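Local coordinates for Serine/threonine-protein kinase Tel1 (Chaetomium thermophilum, PDB 6SKY) that phosphorylates serine and threonine residues of proteins at the expense of ATP and probably acts as a DNA damage sensor that activates checkpoint signalling, at residues 2456-2468 and 2556-2570. Residues are numbered along the deposited sequence; the frame is centred on the assembly and turned at random.
Sequences ICVDHPYHGMYHI and PPPTLQIEVSANLDY
H2460 and Y2570 meet because each ring swings beside its own backbone N, CG lying anti to the carbonyl carbon (chi1 -49° and -69°), which carries the imidazole ND1 to 2.7 Å from Y2570 OH. This hydrogen bond is nearly straight and lies in the plane of both rings. The same phenol oxygen accepts the backbone N-H of S2565 at 2.9 Å from S2565 N to Y2570 OH; two bonds grip it, and the second closes residues 2565-2570 around the type I turn S2565-L2568. V2564 CG1 and L2568 CD1 approach the H2460 ring obliquely, with V2564 CG1 3.4 Å from H2460 ND1.

Y2462 turns its edge toward the face of Y2570 in an offset edge-to-face pair, the planes nearly perpendicular, and Y2570 CB lies at the Y2462 edge. P2556 CG sits over one face of Y2462 in a CH-pi contact, 4.0 Å from the ring centroid, while I2562 CD1 packs on Y2462 CB at 3.7 Å.

H2463 extends toward I2562 and V2564, and its NE2 donates to I2562 O at 2.9 Å; the bond is bent (142°), the donor standing above the carbonyl plane. With an alanine in its place, I2562 O is likely to lose this donor and V2564 CG2 the imidazole it packs against. Y2466 OH rests on P2558, whose ring also touches Y2517 of helix 2507-2522 and L2660 of the kinase sheet.

The contact thus joins the helical FAT region to the loop that leads into strand 2576-2585, away from the nucleotide site. Its chemistry, histidines bonded to a phenol and a carbonyl among aromatic and aliphatic packing, implies a junction held without salt bridges, in which the hydrogen bonds would limit the turning of the two imidazoles and the phenol.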
# COMPACT_ATOMS: atom_id res chain seq x y z
N ILE A 2456 30.13 -9.48 -35.97
CA ILE A 2456 30.39 -9.73 -34.55
C ILE A 2456 31.68 -10.51 -34.39
O ILE A 2456 32.51 -10.20 -33.53
CB ILE A 2456 29.22 -10.47 -33.89
CG1 ILE A 2456 27.97 -9.60 -33.90
CG2 ILE A 2456 29.58 -10.82 -32.48
CD1 ILE A 2456 26.76 -10.34 -33.47
N CYS A 2457 31.89 -11.55 -35.20
CA CYS A 2457 33.11 -12.33 -35.08
C CYS A 2457 34.35 -11.55 -35.49
O CYS A 2457 35.45 -11.91 -35.07
CB CYS A 2457 33.01 -13.61 -35.90
SG CYS A 2457 31.71 -14.70 -35.38
N VAL A 2458 34.20 -10.51 -36.30
CA VAL A 2458 35.36 -9.71 -36.67
C VAL A 2458 35.68 -8.68 -35.60
O VAL A 2458 36.85 -8.46 -35.28
CB VAL A 2458 35.14 -9.06 -38.04
CG1 VAL A 2458 36.22 -8.08 -38.33
CG2 VAL A 2458 35.14 -10.11 -39.10
N ASP A 2459 34.67 -8.02 -35.03
CA ASP A 2459 34.97 -7.01 -34.02
C ASP A 2459 35.36 -7.63 -32.69
O ASP A 2459 36.27 -7.13 -32.02
CB ASP A 2459 33.78 -6.08 -33.82
CG ASP A 2459 33.51 -5.22 -35.02
OD1 ASP A 2459 34.20 -5.39 -36.04
OD2 ASP A 2459 32.61 -4.37 -34.95
N HIS A 2460 34.68 -8.69 -32.28
CA HIS A 2460 34.92 -9.33 -30.99
C HIS A 2460 35.20 -10.80 -31.24
O HIS A 2460 34.31 -11.65 -31.10
CB HIS A 2460 33.72 -9.14 -30.06
CG HIS A 2460 33.26 -7.72 -29.98
ND1 HIS A 2460 33.65 -6.86 -28.98
CD2 HIS A 2460 32.46 -7.00 -30.80
CE1 HIS A 2460 33.11 -5.68 -29.18
NE2 HIS A 2460 32.38 -5.73 -30.28
N PRO A 2461 36.43 -11.15 -31.60
CA PRO A 2461 36.70 -12.52 -32.04
C PRO A 2461 36.61 -13.55 -30.93
O PRO A 2461 36.17 -14.68 -31.18
CB PRO A 2461 38.11 -12.42 -32.62
CG PRO A 2461 38.70 -11.25 -31.99
CD PRO A 2461 37.61 -10.28 -31.77
N TYR A 2462 37.00 -13.21 -29.71
CA TYR A 2462 36.93 -14.15 -28.61
C TYR A 2462 35.52 -14.36 -28.09
O TYR A 2462 35.33 -15.10 -27.12
CB TYR A 2462 37.84 -13.70 -27.47
CG TYR A 2462 39.23 -13.36 -27.93
CD1 TYR A 2462 40.05 -14.31 -28.50
CD2 TYR A 2462 39.72 -12.07 -27.79
CE1 TYR A 2462 41.30 -14.00 -28.93
CE2 TYR A 2462 40.98 -11.75 -28.21
CZ TYR A 2462 41.77 -12.72 -28.78
OH TYR A 2462 43.03 -12.39 -29.20
N HIS A 2463 34.53 -13.71 -28.70
CA HIS A 2463 33.14 -13.92 -28.35
C HIS A 2463 32.34 -14.58 -29.46
O HIS A 2463 31.21 -15.01 -29.21
CB HIS A 2463 32.47 -12.59 -27.99
CG HIS A 2463 32.99 -11.97 -26.73
ND1 HIS A 2463 34.15 -11.25 -26.69
CD2 HIS A 2463 32.50 -11.98 -25.48
CE1 HIS A 2463 34.36 -10.83 -25.45
NE2 HIS A 2463 33.37 -11.27 -24.70
N GLY A 2464 32.88 -14.69 -30.67
CA GLY A 2464 32.15 -15.31 -31.75
C GLY A 2464 32.85 -16.46 -32.43
O GLY A 2464 32.21 -17.32 -33.05
N MET A 2465 34.17 -16.52 -32.32
CA MET A 2465 34.87 -17.47 -33.16
C MET A 2465 34.80 -18.89 -32.64
O MET A 2465 34.89 -19.83 -33.43
CB MET A 2465 36.32 -17.04 -33.36
CG MET A 2465 36.56 -16.60 -34.78
SD MET A 2465 37.53 -15.11 -34.93
CE MET A 2465 38.99 -15.63 -34.08
N TYR A 2466 34.59 -19.09 -31.34
CA TYR A 2466 34.36 -20.45 -30.87
C TYR A 2466 33.00 -20.97 -31.29
O TYR A 2466 32.85 -22.16 -31.58
CB TYR A 2466 34.51 -20.51 -29.36
CG TYR A 2466 35.93 -20.65 -28.92
CD1 TYR A 2466 36.58 -21.86 -28.98
CD2 TYR A 2466 36.63 -19.56 -28.44
CE1 TYR A 2466 37.87 -21.99 -28.59
CE2 TYR A 2466 37.93 -19.68 -28.05
CZ TYR A 2466 38.55 -20.90 -28.12
OH TYR A 2466 39.85 -21.02 -27.73
N HIS A 2467 32.00 -20.10 -31.35
CA HIS A 2467 30.71 -20.49 -31.90
C HIS A 2467 30.84 -20.88 -33.36
O HIS A 2467 30.25 -21.87 -33.81
CB HIS A 2467 29.70 -19.36 -31.76
CG HIS A 2467 29.30 -19.10 -30.35
ND1 HIS A 2467 29.73 -18.00 -29.64
CD2 HIS A 2467 28.51 -19.80 -29.50
CE1 HIS A 2467 29.22 -18.03 -28.43
NE2 HIS A 2467 28.48 -19.11 -28.32
N ILE A 2468 31.62 -20.11 -34.12
CA ILE A 2468 31.81 -20.45 -35.53
C ILE A 2468 32.54 -21.78 -35.67
O ILE A 2468 32.17 -22.62 -36.49
CB ILE A 2468 32.55 -19.32 -36.26
CG1 ILE A 2468 31.70 -18.06 -36.26
CG2 ILE A 2468 32.89 -19.73 -37.66
CD1 ILE A 2468 30.26 -18.32 -36.61
N PRO A 2556 44.27 -16.51 -25.54
CA PRO A 2556 43.84 -16.41 -24.16
C PRO A 2556 43.31 -17.75 -23.69
O PRO A 2556 42.90 -18.58 -24.52
CB PRO A 2556 42.73 -15.36 -24.22
CG PRO A 2556 42.27 -15.38 -25.58
CD PRO A 2556 43.46 -15.65 -26.41
N PRO A 2557 43.33 -18.02 -22.40
CA PRO A 2557 42.78 -19.27 -21.90
C PRO A 2557 41.32 -19.39 -22.29
O PRO A 2557 40.54 -18.45 -22.08
CB PRO A 2557 42.95 -19.16 -20.38
CG PRO A 2557 44.02 -18.16 -20.22
CD PRO A 2557 43.85 -17.19 -21.31
N PRO A 2558 40.91 -20.51 -22.87
CA PRO A 2558 39.55 -20.58 -23.42
C PRO A 2558 38.47 -20.48 -22.37
O PRO A 2558 37.33 -20.17 -22.72
CB PRO A 2558 39.53 -21.95 -24.11
CG PRO A 2558 40.94 -22.35 -24.23
CD PRO A 2558 41.64 -21.76 -23.07
N THR A 2559 38.80 -20.71 -21.10
CA THR A 2559 37.84 -20.65 -20.02
C THR A 2559 37.91 -19.35 -19.23
O THR A 2559 37.32 -19.26 -18.16
CB THR A 2559 38.05 -21.83 -19.08
OG1 THR A 2559 39.36 -21.74 -18.51
CG2 THR A 2559 37.93 -23.12 -19.83
N LEU A 2560 38.63 -18.36 -19.74
CA LEU A 2560 38.70 -17.06 -19.11
C LEU A 2560 37.54 -16.20 -19.60
O LEU A 2560 37.27 -16.14 -20.80
CB LEU A 2560 40.02 -16.38 -19.43
CG LEU A 2560 40.13 -14.90 -19.08
CD1 LEU A 2560 40.26 -14.74 -17.59
CD2 LEU A 2560 41.30 -14.28 -19.79
N GLN A 2561 36.85 -15.54 -18.67
CA GLN A 2561 35.73 -14.68 -19.01
C GLN A 2561 36.27 -13.32 -19.43
O GLN A 2561 36.84 -12.59 -18.61
CB GLN A 2561 34.79 -14.55 -17.82
CG GLN A 2561 34.52 -15.87 -17.12
CD GLN A 2561 33.35 -15.79 -16.18
OE1 GLN A 2561 33.46 -16.16 -15.01
NE2 GLN A 2561 32.21 -15.33 -16.68
N ILE A 2562 36.08 -12.98 -20.70
CA ILE A 2562 36.56 -11.73 -21.26
C ILE A 2562 35.39 -10.76 -21.35
O ILE A 2562 34.35 -11.10 -21.93
CB ILE A 2562 37.19 -11.95 -22.65
CG1 ILE A 2562 38.29 -13.00 -22.57
CG2 ILE A 2562 37.74 -10.66 -23.20
CD1 ILE A 2562 38.91 -13.30 -23.90
N GLU A 2563 35.55 -9.57 -20.79
CA GLU A 2563 34.52 -8.56 -20.93
C GLU A 2563 34.59 -7.94 -22.31
O GLU A 2563 35.64 -7.91 -22.95
CB GLU A 2563 34.69 -7.47 -19.86
CG GLU A 2563 34.78 -8.01 -18.45
CD GLU A 2563 33.53 -8.75 -18.03
OE1 GLU A 2563 32.42 -8.33 -18.44
OE2 GLU A 2563 33.65 -9.74 -17.28
N VAL A 2564 33.45 -7.44 -22.77
CA VAL A 2564 33.36 -6.86 -24.11
C VAL A 2564 33.93 -5.45 -24.07
O VAL A 2564 33.62 -4.67 -23.17
CB VAL A 2564 31.91 -6.88 -24.60
CG1 VAL A 2564 31.85 -6.55 -26.07
CG2 VAL A 2564 31.29 -8.22 -24.35
N SER A 2565 34.75 -5.12 -25.06
CA SER A 2565 35.47 -3.85 -25.08
C SER A 2565 34.80 -2.89 -26.05
O SER A 2565 34.73 -3.16 -27.25
CB SER A 2565 36.93 -4.06 -25.48
OG SER A 2565 37.70 -4.46 -24.37
N ALA A 2566 34.33 -1.75 -25.52
CA ALA A 2566 33.77 -0.72 -26.38
C ALA A 2566 34.82 -0.15 -27.32
O ALA A 2566 34.49 0.25 -28.44
CB ALA A 2566 33.15 0.39 -25.54
N ASN A 2567 36.07 -0.10 -26.88
CA ASN A 2567 37.16 0.41 -27.71
C ASN A 2567 37.66 -0.60 -28.73
O ASN A 2567 38.52 -0.25 -29.54
CB ASN A 2567 38.33 0.85 -26.81
CG ASN A 2567 38.43 0.03 -25.54
OD1 ASN A 2567 37.46 -0.12 -24.80
ND2 ASN A 2567 39.61 -0.52 -25.28
N LEU A 2568 37.14 -1.83 -28.71
CA LEU A 2568 37.50 -2.88 -29.67
C LEU A 2568 38.97 -3.26 -29.58
O LEU A 2568 39.59 -3.65 -30.57
CB LEU A 2568 37.16 -2.46 -31.11
CG LEU A 2568 35.90 -3.07 -31.71
CD1 LEU A 2568 34.74 -2.87 -30.79
CD2 LEU A 2568 35.62 -2.45 -33.06
N ASP A 2569 39.54 -3.18 -28.38
CA ASP A 2569 40.96 -3.44 -28.16
C ASP A 2569 41.09 -4.64 -27.24
O ASP A 2569 40.78 -4.55 -26.05
CB ASP A 2569 41.66 -2.22 -27.57
CG ASP A 2569 43.14 -2.44 -27.36
OD1 ASP A 2569 43.88 -2.55 -28.37
OD2 ASP A 2569 43.58 -2.51 -26.19
N TYR A 2570 41.55 -5.76 -27.78
CA TYR A 2570 41.72 -6.99 -27.02
C TYR A 2570 43.18 -7.38 -26.93
O TYR A 2570 43.54 -8.55 -27.07
CB TYR A 2570 40.88 -8.12 -27.61
CG TYR A 2570 39.40 -7.91 -27.43
CD1 TYR A 2570 38.80 -8.15 -26.22
CD2 TYR A 2570 38.62 -7.46 -28.47
CE1 TYR A 2570 37.47 -7.95 -26.04
CE2 TYR A 2570 37.29 -7.26 -28.31
CZ TYR A 2570 36.72 -7.51 -27.09
OH TYR A 2570 35.38 -7.31 -26.91